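Local coordinates for NDP-N-acetyl-D-galactosaminuronic acid dehydrogenase (Methanosarcina mazei Go1, PDB 3G79), which probably oxidises UDP-N-acetyl-D-mannosamine to UDP-N-acetyl-D-mannosaminuronate, reducing two molecules of NAD(+) to NADH for each sugar converted, at residues V105-Q110 with S124-G129; L142-S147 with A175-P180. One frame throughout, in Å; residues are numbered along the deposited sequence.

Contact 1 of 2, residues V105-Q110 with S124-G129; sequences VTLAIQ and SALIDG
I109 and L107 both reach across to the first turns of helix 124-136, where their aliphatic side chains rest on the helix backbone as well as on its apolar side chains. I109 straddles the first turn with its two branches. CG2, anti to the backbone N, lies against the helix backbone at L126, 3.7 Å from L126 N, and meets the methyl of A125 (I109 CG2 to A125 CB 3.9 Å). CG1 stands beside the backbone N instead (chi1 -79°), and with chi2 at 168° the chain runs on extended. Its CD1 ends 3.6 Å from A125 O, the carbonyl that also accepts the helical bond from G129 N, and 3.9 Å from G129 CA.

L107 meets the same turn, at L126 and G129. Its CD2 sits 3.4 Å from G129 C, bare backbone because G129 carries no side chain, while its CB faces L126 CD1 at 4.2 Å. I109 CA and L126 CA are 5.6 Å apart, L107 CA and G129 CA 6.9 Å.

Beyond the two segments, L107 also packs on I130 of the same helix and on V143 and L145 of the adjacent strand 142-145. Helix 124-136 thus lies over the face of the sheet that carries L107, as the connecting helix of the beta-alpha-beta unit between strands 104-107 and 142-145.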
loop_
_atom_site.group_PDB
_atom_site.type_symbol
_atom_site.label_atom_id
_atom_site.label_comp_id
_atom_site.label_asym_id
_atom_site.label_seq_id
_atom_site.Cartn_x
_atom_site.Cartn_y
_atom_site.Cartn_z
ATOM N N VAL A 105 -0.041 -35.760 -11.332
ATOM C CA VAL A 105 -0.589 -35.139 -12.514
ATOM C C VAL A 105 -0.920 -33.708 -12.191
ATOM O O VAL A 105 -1.516 -33.423 -11.167
ATOM C CB VAL A 105 -1.874 -35.797 -12.986
ATOM C CG1 VAL A 105 -2.297 -35.226 -14.304
ATOM C CG2 VAL A 105 -1.665 -37.256 -13.126
ATOM N N THR A 106 -0.588 -32.844 -13.139
ATOM C CA THR A 106 -0.813 -31.410 -13.094
ATOM C C THR A 106 -1.850 -30.966 -14.176
ATOM O O THR A 106 -1.803 -31.438 -15.333
ATOM C CB THR A 106 0.559 -30.751 -13.252
ATOM O OG1 THR A 106 0.930 -30.125 -12.029
ATOM C CG2 THR A 106 0.594 -29.795 -14.382
ATOM N N LEU A 107 -2.790 -30.101 -13.780
ATOM C CA LEU A 107 -3.743 -29.461 -14.704
ATOM C C LEU A 107 -3.370 -28.045 -14.942
ATOM O O LEU A 107 -3.590 -27.181 -14.089
ATOM C CB LEU A 107 -5.176 -29.454 -14.165
ATOM C CG LEU A 107 -5.618 -30.900 -14.012
ATOM C CD1 LEU A 107 -5.772 -31.208 -12.540
ATOM C CD2 LEU A 107 -6.882 -31.093 -14.785
ATOM N N ALA A 108 -2.850 -27.827 -16.139
ATOM C CA ALA A 108 -2.304 -26.561 -16.580
ATOM C C ALA A 108 -3.087 -26.114 -17.794
ATOM O O ALA A 108 -2.539 -25.818 -18.834
ATOM C CB ALA A 108 -0.787 -26.744 -16.922
ATOM N N ILE A 109 -4.394 -26.066 -17.657
ATOM C CA ILE A 109 -5.228 -25.913 -18.817
ATOM C C ILE A 109 -5.615 -24.452 -18.904
ATOM O O ILE A 109 -6.079 -23.883 -17.898
ATOM C CB ILE A 109 -6.424 -26.859 -18.716
ATOM C CG1 ILE A 109 -5.996 -28.277 -19.105
ATOM C CG2 ILE A 109 -7.601 -26.357 -19.573
ATOM C CD1 ILE A 109 -6.988 -29.366 -18.777
ATOM N N GLN A 110 -5.386 -23.832 -20.071
ATOM C CA GLN A 110 -5.784 -22.443 -20.284
ATOM C C GLN A 110 -7.196 -22.255 -19.732
ATOM O O GLN A 110 -8.094 -23.062 -19.976
ATOM C CB GLN A 110 -5.670 -22.020 -21.768
ATOM C CG GLN A 110 -4.227 -21.529 -22.196
ATOM C CD GLN A 110 -3.927 -21.580 -23.739
ATOM O OE1 GLN A 110 -2.754 -21.649 -24.164
ATOM N NE2 GLN A 110 -4.991 -21.552 -24.563
ATOM N N SER A 124 -14.542 -24.640 -18.781
ATOM C CA SER A 124 -15.076 -25.885 -19.335
ATOM C C SER A 124 -13.984 -26.896 -19.718
ATOM O O SER A 124 -14.039 -28.063 -19.302
ATOM C CB SER A 124 -16.168 -25.656 -20.430
ATOM O OG SER A 124 -15.659 -25.315 -21.718
ATOM N N ALA A 125 -12.992 -26.458 -20.474
ATOM C CA ALA A 125 -11.842 -27.296 -20.762
ATOM C C ALA A 125 -11.100 -27.754 -19.483
ATOM O O ALA A 125 -10.541 -28.887 -19.450
ATOM C CB ALA A 125 -10.871 -26.581 -21.706
ATOM N N LEU A 126 -11.094 -26.897 -18.452
ATOM C CA LEU A 126 -10.384 -27.206 -17.194
ATOM C C LEU A 126 -11.130 -28.308 -16.523
ATOM O O LEU A 126 -10.541 -29.298 -16.089
ATOM C CB LEU A 126 -10.336 -26.005 -16.225
ATOM C CG LEU A 126 -9.958 -26.352 -14.780
ATOM C CD1 LEU A 126 -8.522 -26.937 -14.763
ATOM C CD2 LEU A 126 -10.143 -25.189 -13.794
ATOM N N ILE A 127 -12.447 -28.144 -16.448
ATOM C CA ILE A 127 -13.235 -29.137 -15.763
ATOM C C ILE A 127 -13.220 -30.439 -16.559
ATOM O O ILE A 127 -13.251 -31.513 -15.974
ATOM C CB ILE A 127 -14.670 -28.699 -15.408
ATOM C CG1 ILE A 127 -15.636 -29.206 -16.455
ATOM C CG2 ILE A 127 -14.819 -27.213 -15.144
ATOM C CD1 ILE A 127 -16.807 -29.889 -15.826
ATOM N N ASP A 128 -13.143 -30.356 -17.881
ATOM C CA ASP A 128 -12.993 -31.569 -18.665
ATOM C C ASP A 128 -11.730 -32.312 -18.265
ATOM O O ASP A 128 -11.746 -33.523 -18.154
ATOM C CB ASP A 128 -12.924 -31.246 -20.142
ATOM C CG ASP A 128 -14.275 -31.292 -20.816
ATOM O OD1 ASP A 128 -15.284 -30.811 -20.221
ATOM O OD2 ASP A 128 -14.305 -31.817 -21.953
ATOM N N GLY A 129 -10.635 -31.571 -18.045
ATOM C CA GLY A 129 -9.365 -32.187 -17.637
ATOM C C GLY A 129 -9.414 -32.869 -16.282
ATOM O O GLY A 129 -8.843 -33.928 -16.090
#

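Contact 2 of 2, residues L142-S147 with A175-P180; sequences LVVLES and ALAHAP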
loop_
_atom_site.group_PDB
_atom_site.type_symbol
_atom_site.label_atom_id
_atom_site.label_comp_id
_atom_site.label_asym_id
_atom_site.label_seq_id
_atom_site.Cartn_x
_atom_site.Cartn_y
_atom_site.Cartn_z
ATOM N N LEU A 142 -0.704 -37.781 -6.688
ATOM C CA LEU A 142 -0.905 -36.361 -6.362
ATOM C C LEU A 142 -1.478 -35.591 -7.572
ATOM O O LEU A 142 -0.954 -35.697 -8.669
ATOM C CB LEU A 142 0.379 -35.676 -5.846
ATOM C CG LEU A 142 0.356 -34.135 -5.941
ATOM C CD1 LEU A 142 -0.274 -33.544 -4.676
ATOM C CD2 LEU A 142 1.780 -33.496 -6.169
ATOM N N VAL A 143 -2.530 -34.808 -7.332
ATOM C CA VAL A 143 -3.130 -33.985 -8.360
ATOM C C VAL A 143 -2.879 -32.541 -8.010
ATOM O O VAL A 143 -3.053 -32.118 -6.849
ATOM C CB VAL A 143 -4.672 -34.270 -8.460
ATOM C CG1 VAL A 143 -5.308 -33.458 -9.534
ATOM C CG2 VAL A 143 -4.936 -35.749 -8.736
ATOM N N VAL A 144 -2.456 -31.770 -8.996
ATOM C CA VAL A 144 -2.236 -30.346 -8.788
ATOM C C VAL A 144 -2.985 -29.454 -9.784
ATOM O O VAL A 144 -2.802 -29.560 -10.994
ATOM C CB VAL A 144 -0.732 -29.941 -8.858
ATOM C CG1 VAL A 144 -0.548 -28.514 -8.322
ATOM C CG2 VAL A 144 0.104 -30.869 -8.035
ATOM N N LEU A 145 -3.792 -28.542 -9.248
ATOM C CA LEU A 145 -4.324 -27.460 -10.053
ATOM C C LEU A 145 -3.280 -26.360 -10.249
ATOM O O LEU A 145 -2.927 -25.642 -9.286
ATOM C CB LEU A 145 -5.587 -26.880 -9.427
ATOM C CG LEU A 145 -6.833 -27.768 -9.231
ATOM C CD1 LEU A 145 -8.115 -26.951 -9.230
ATOM C CD2 LEU A 145 -6.933 -28.774 -10.322
ATOM N N GLU A 146 -2.820 -26.233 -11.503
ATOM C CA GLU A 146 -1.950 -25.137 -11.920
ATOM C C GLU A 146 -2.700 -23.975 -12.597
ATOM O O GLU A 146 -2.207 -22.858 -12.578
ATOM C CB GLU A 146 -0.803 -25.627 -12.828
ATOM C CG GLU A 146 0.265 -26.444 -12.126
ATOM C CD GLU A 146 1.386 -26.925 -13.067
ATOM O OE1 GLU A 146 1.113 -27.184 -14.267
ATOM O OE2 GLU A 146 2.539 -27.049 -12.606
ATOM N N SER A 147 -3.877 -24.227 -13.180
ATOM C CA SER A 147 -4.706 -23.162 -13.815
ATOM C C SER A 147 -5.181 -22.134 -12.768
ATOM O O SER A 147 -5.455 -22.466 -11.623
ATOM C CB SER A 147 -5.932 -23.743 -14.535
ATOM O OG SER A 147 -5.617 -24.859 -15.379
ATOM N N ALA A 175 -3.611 -37.111 -2.940
ATOM C CA ALA A 175 -3.145 -35.804 -2.497
ATOM C C ALA A 175 -3.591 -34.727 -3.502
ATOM O O ALA A 175 -3.585 -34.962 -4.722
ATOM C CB ALA A 175 -1.629 -35.838 -2.379
ATOM N N LEU A 176 -3.954 -33.543 -3.000
ATOM C CA LEU A 176 -4.509 -32.491 -3.834
ATOM C C LEU A 176 -3.891 -31.157 -3.480
ATOM O O LEU A 176 -3.914 -30.756 -2.322
ATOM C CB LEU A 176 -6.001 -32.374 -3.593
ATOM C CG LEU A 176 -7.036 -32.064 -4.667
ATOM C CD1 LEU A 176 -8.334 -31.522 -4.044
ATOM C CD2 LEU A 176 -6.629 -31.256 -5.851
ATOM N N ALA A 177 -3.425 -30.434 -4.489
ATOM C CA ALA A 177 -2.751 -29.168 -4.245
ATOM C C ALA A 177 -3.197 -28.117 -5.238
ATOM O O ALA A 177 -3.906 -28.441 -6.187
ATOM C CB ALA A 177 -1.264 -29.347 -4.322
ATOM N N HIS A 178 -2.780 -26.874 -5.011
ATOM C CA HIS A 178 -2.954 -25.790 -5.980
ATOM C C HIS A 178 -1.649 -25.029 -6.092
ATOM O O HIS A 178 -1.133 -24.459 -5.114
ATOM C CB HIS A 178 -4.100 -24.852 -5.597
ATOM C CG HIS A 178 -4.266 -23.683 -6.524
ATOM N ND1 HIS A 178 -4.299 -23.816 -7.894
ATOM C CD2 HIS A 178 -4.432 -22.362 -6.275
ATOM C CE1 HIS A 178 -4.464 -22.630 -8.455
ATOM N NE2 HIS A 178 -4.533 -21.730 -7.492
ATOM N N ALA A 179 -1.086 -25.051 -7.287
ATOM C CA ALA A 179 0.114 -24.295 -7.538
ATOM C C ALA A 179 -0.074 -23.347 -8.713
ATOM O O ALA A 179 0.296 -23.676 -9.828
ATOM C CB ALA A 179 1.283 -25.221 -7.770
ATOM N N PRO A 180 -0.632 -22.154 -8.458
ATOM C CA PRO A 180 -0.767 -21.154 -9.500
ATOM C C PRO A 180 0.589 -20.584 -9.906
ATOM O O PRO A 180 1.509 -20.570 -9.108
ATOM C CB PRO A 180 -1.565 -20.041 -8.809
ATOM C CG PRO A 180 -1.200 -20.131 -7.400
ATOM C CD PRO A 180 -0.987 -21.610 -7.136
#
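L142 starts the pairing of strands 142-145 and 175-178, which run parallel in a sheet, their axes 4.6 Å apart and inclined by 19°. Its CG is anti to the backbone N (chi1 161°), and CD1 settles against the methyl of A175, 3.5 Å from A175 CB. V143 then uses both its backbone polar groups: V143 N gives a nearly straight bond to A175 O, and V143 O receives A177 N at 2.9 Å. Its side chain turns to the other face of the sheet, the one shared with L176, and their contact is loose. V144 returns to the face of L142, where CG1, anti to the backbone N, touches A177 CB and, more closely, A179 CB (3.8 Å).

L145 N continues the ladder to A177 O, but the crux is L145 O. Two donors grip it from opposite faces of its carbonyl plane: A179 N at 2.8 Å, and the imidazole H178 ND1 at 2.7 Å, which stands well above that plane. This bond is bent, 139° at the hydrogen, and fixes ND1 as a donor. P180 CD lies over the centre of one face of the H178 ring, so the ring is held at ND1 by the bond and from above by the proline. Past the strand end, E146 lays CB and CG against A179 O, while OE2 of its carboxylate forms a salt bridge with R197 and a hydrogen bond with Y214. S147 O lies at the ring edge, 3.3 Å from H178 CE1.

With helix 154-166 as the crossover, the two strands form a beta-alpha-beta unit, the repeating element of the Rossmann-type NAD-binding domain to which this region belongs.

Overall arrangement
Contacts 1 and 2 are consecutive steps of one Rossmann-type sheet, their centres 11 Å apart. Contact 1 closes before contact 2 opens, and helix 124-136 is followed in the chain by strand 142-145. Strands 104-107 and 142-145 are neighbours, so the two contacts meet through their pairing: V105 N lies 2.8 Å from L142 O at one end, and I109 O lies 2.7 Å from S147 OG beyond the strand ends, both probable hydrogen bonds. At this latter end I109 touches the glycine-rich GxGxxG-like turn and E146 lies near it, which is consistent with a position beside the NAD site, as in other Rossmann-type domains.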